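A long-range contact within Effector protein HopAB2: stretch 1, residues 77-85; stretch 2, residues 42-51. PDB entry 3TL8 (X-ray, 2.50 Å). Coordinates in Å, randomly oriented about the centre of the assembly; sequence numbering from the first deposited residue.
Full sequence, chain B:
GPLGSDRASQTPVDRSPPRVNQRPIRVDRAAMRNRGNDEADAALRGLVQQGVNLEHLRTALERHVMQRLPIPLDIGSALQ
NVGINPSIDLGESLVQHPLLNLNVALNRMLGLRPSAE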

# COMPACT_ATOMS: atom_id res chain seq x y z
N SER B 77 -17.17 -9.74 19.98
CA SER B 77 -17.48 -11.05 20.55
C SER B 77 -18.21 -11.93 19.53
O SER B 77 -17.80 -13.06 19.28
CB SER B 77 -18.30 -10.92 21.83
OG SER B 77 -18.58 -12.20 22.38
N ALA B 78 -19.28 -11.41 18.94
CA ALA B 78 -20.01 -12.16 17.93
C ALA B 78 -19.08 -12.75 16.85
O ALA B 78 -19.24 -13.91 16.46
CB ALA B 78 -21.09 -11.30 17.30
N LEU B 79 -18.12 -11.96 16.39
CA LEU B 79 -17.14 -12.43 15.42
C LEU B 79 -16.19 -13.44 16.06
O LEU B 79 -15.85 -14.46 15.46
CB LEU B 79 -16.32 -11.26 14.85
CG LEU B 79 -17.03 -10.24 13.97
CD1 LEU B 79 -16.18 -8.99 13.85
CD2 LEU B 79 -17.34 -10.81 12.60
N GLN B 80 -15.75 -13.12 17.27
CA GLN B 80 -14.86 -13.97 18.04
C GLN B 80 -15.54 -15.33 18.28
O GLN B 80 -14.89 -16.38 18.31
CB GLN B 80 -14.57 -13.30 19.38
CG GLN B 80 -13.36 -13.85 20.10
CD GLN B 80 -12.09 -13.64 19.30
OE1 GLN B 80 -11.84 -14.34 18.32
NE2 GLN B 80 -11.28 -12.67 19.71
N ASN B 81 -16.85 -15.28 18.44
CA ASN B 81 -17.67 -16.46 18.59
C ASN B 81 -17.56 -17.33 17.33
O ASN B 81 -17.39 -18.54 17.40
CB ASN B 81 -19.11 -16.03 18.87
CG ASN B 81 -20.12 -17.13 18.64
OD1 ASN B 81 -20.41 -17.48 17.50
ND2 ASN B 81 -20.68 -17.67 19.72
N VAL B 82 -17.64 -16.67 16.18
CA VAL B 82 -17.51 -17.34 14.88
C VAL B 82 -16.05 -17.63 14.53
O VAL B 82 -15.73 -18.18 13.47
CB VAL B 82 -18.24 -16.52 13.77
CG1 VAL B 82 -17.32 -16.23 12.58
CG2 VAL B 82 -19.52 -17.23 13.35
N GLY B 83 -15.15 -17.27 15.43
CA GLY B 83 -13.74 -17.55 15.24
C GLY B 83 -12.98 -16.44 14.54
O GLY B 83 -11.75 -16.47 14.49
N ILE B 84 -13.71 -15.46 14.00
CA ILE B 84 -13.07 -14.31 13.35
C ILE B 84 -12.56 -13.33 14.39
O ILE B 84 -13.35 -12.66 15.06
CB ILE B 84 -14.04 -13.56 12.42
CG1 ILE B 84 -14.48 -14.45 11.26
CG2 ILE B 84 -13.37 -12.30 11.88
CD1 ILE B 84 -15.47 -13.79 10.34
N ASN B 85 -11.24 -13.24 14.51
CA ASN B 85 -10.64 -12.36 15.50
C ASN B 85 -10.66 -10.89 15.11
O ASN B 85 -10.02 -10.49 14.14
CB ASN B 85 -9.19 -12.79 15.78
CG ASN B 85 -9.07 -14.26 16.17
OD1 ASN B 85 -10.02 -14.86 16.68
ND2 ASN B 85 -7.89 -14.83 15.94
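Stretch 2, residues 42-51: AALRGLVQQG

Stretch 2 is helical from Ala42 through Gln49, the continuation of a helix that begins earlier in the chain, and it lies against the place where the helix of stretch 1 comes to an end. The nearest pair of CA atoms is Val82 CA and Ala43 CA, 5.8 Å apart. From there the contact runs along stretch 2 from Ala43 toward Gln50, and the residues that meet it are Ala78, Asn81, Val82 and Ile84.

The shape is easily read as one knob in one shallow socket. Val82 is the knob: its CA-to-CB bond points toward stretch 2, and it is the residue of stretch 1 most covered by the partner. The socket is made by Ala43, Gly46 and Leu47, residues spaced along one face of the helix. Val82 CG1 rests on Ala43 CB at 3.5 Å, while Val82 CG2 lies 3.4 Å from Ala43 O, 4.1 Å from Gly46 CA and 3.6 Å from Leu47 CD2. Gly46 is the floor of this hollow. A CB built there in ideal geometry would point toward stretch 1 and stand 2.9 Å from Val82 CG2, a clash, so the absence of a side chain is what leaves room for the valine methyl.

Two larger side chains complete the packing. Leu47 starts sideways from its CA, but its end comes nearer, bringing CD2 against Val82 and to 4.1 Å from Ala78 O. Ile84 reaches back beyond the turn, with its CD1 3.7 Å from Ala43 CB, so the small methyl of Ala43 is touched by both Val82 and Ile84.

Ile84 follows directly on the turn that closes the helix of stretch 1. Gly83 has positive phi in a Schellman motif, with weak bonds from Gly83 N to Gln80 O, 3.0 Å, and from Ile84 N to Leu79 O, 2.8 Å. At these backbone angles a CB on Gly83 would jam against the carbonyl O of Val82; the call for glycine here is conformational, whereas at Gly46 it comes from the partner.

At the exposed margin the apolar fit gives way to a polar link. Gln50, the first residue to leave helical angles in stretch 2, extends its side chain to Asn81, and Gln50 NE2 donates a hydrogen bond to Asn81 OD1 at 2.5 Å, which is short.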

# COMPACT_ATOMS: atom_id res chain seq x y z
N ALA B 42 -18.18 -20.20 5.78
CA ALA B 42 -18.49 -20.96 6.98
C ALA B 42 -18.77 -19.99 8.13
O ALA B 42 -19.65 -20.23 8.95
CB ALA B 42 -17.34 -21.91 7.33
N ALA B 43 -18.02 -18.90 8.15
CA ALA B 43 -18.14 -17.88 9.18
C ALA B 43 -19.44 -17.11 9.01
O ALA B 43 -20.12 -16.80 9.99
CB ALA B 43 -16.96 -16.92 9.12
N LEU B 44 -19.77 -16.80 7.77
CA LEU B 44 -21.02 -16.10 7.46
C LEU B 44 -22.22 -16.98 7.76
O LEU B 44 -23.25 -16.50 8.24
CB LEU B 44 -21.04 -15.69 6.00
CG LEU B 44 -22.32 -15.01 5.55
CD1 LEU B 44 -22.40 -13.63 6.15
CD2 LEU B 44 -22.38 -14.94 4.04
N ARG B 45 -22.10 -18.27 7.47
CA ARG B 45 -23.17 -19.22 7.76
C ARG B 45 -23.52 -19.15 9.24
O ARG B 45 -24.70 -19.08 9.59
CB ARG B 45 -22.77 -20.64 7.39
CG ARG B 45 -23.20 -21.06 6.00
CD ARG B 45 -23.19 -22.58 5.87
NE ARG B 45 -21.88 -23.15 6.15
CZ ARG B 45 -20.90 -23.21 5.26
NH1 ARG B 45 -21.09 -22.74 4.04
NH2 ARG B 45 -19.73 -23.75 5.58
N GLY B 46 -22.50 -19.16 10.09
CA GLY B 46 -22.69 -19.08 11.53
C GLY B 46 -23.36 -17.80 11.98
O GLY B 46 -24.26 -17.83 12.83
N LEU B 47 -22.94 -16.67 11.40
CA LEU B 47 -23.52 -15.38 11.73
C LEU B 47 -24.99 -15.32 11.34
O LEU B 47 -25.79 -14.66 12.00
CB LEU B 47 -22.75 -14.24 11.05
CG LEU B 47 -21.23 -14.20 11.20
CD1 LEU B 47 -20.63 -13.18 10.25
CD2 LEU B 47 -20.81 -13.92 12.64
N VAL B 48 -25.34 -15.99 10.25
CA VAL B 48 -26.74 -16.09 9.84
C VAL B 48 -27.45 -17.06 10.78
O VAL B 48 -28.62 -16.89 11.11
CB VAL B 48 -26.89 -16.56 8.38
CG1 VAL B 48 -28.34 -16.44 7.93
CG2 VAL B 48 -25.99 -15.76 7.45
N GLN B 49 -26.71 -18.07 11.22
CA GLN B 49 -27.22 -19.04 12.16
C GLN B 49 -27.58 -18.36 13.48
O GLN B 49 -28.60 -18.68 14.09
CB GLN B 49 -26.19 -20.13 12.42
CG GLN B 49 -26.06 -20.49 13.90
CD GLN B 49 -25.05 -21.58 14.16
OE1 GLN B 49 -23.87 -21.44 13.83
NE2 GLN B 49 -25.51 -22.68 14.75
N GLN B 50 -26.74 -17.43 13.91
CA GLN B 50 -26.92 -16.80 15.21
C GLN B 50 -27.76 -15.52 15.16
O GLN B 50 -27.65 -14.66 16.03
CB GLN B 50 -25.57 -16.53 15.87
CG GLN B 50 -24.75 -17.79 16.08
CD GLN B 50 -23.44 -17.54 16.78
OE1 GLN B 50 -23.17 -16.44 17.27
NE2 GLN B 50 -22.60 -18.57 16.84
N GLY B 51 -28.60 -15.42 14.13
CA GLY B 51 -29.54 -14.32 14.02
C GLY B 51 -28.90 -12.94 14.01
O GLY B 51 -29.58 -11.93 14.20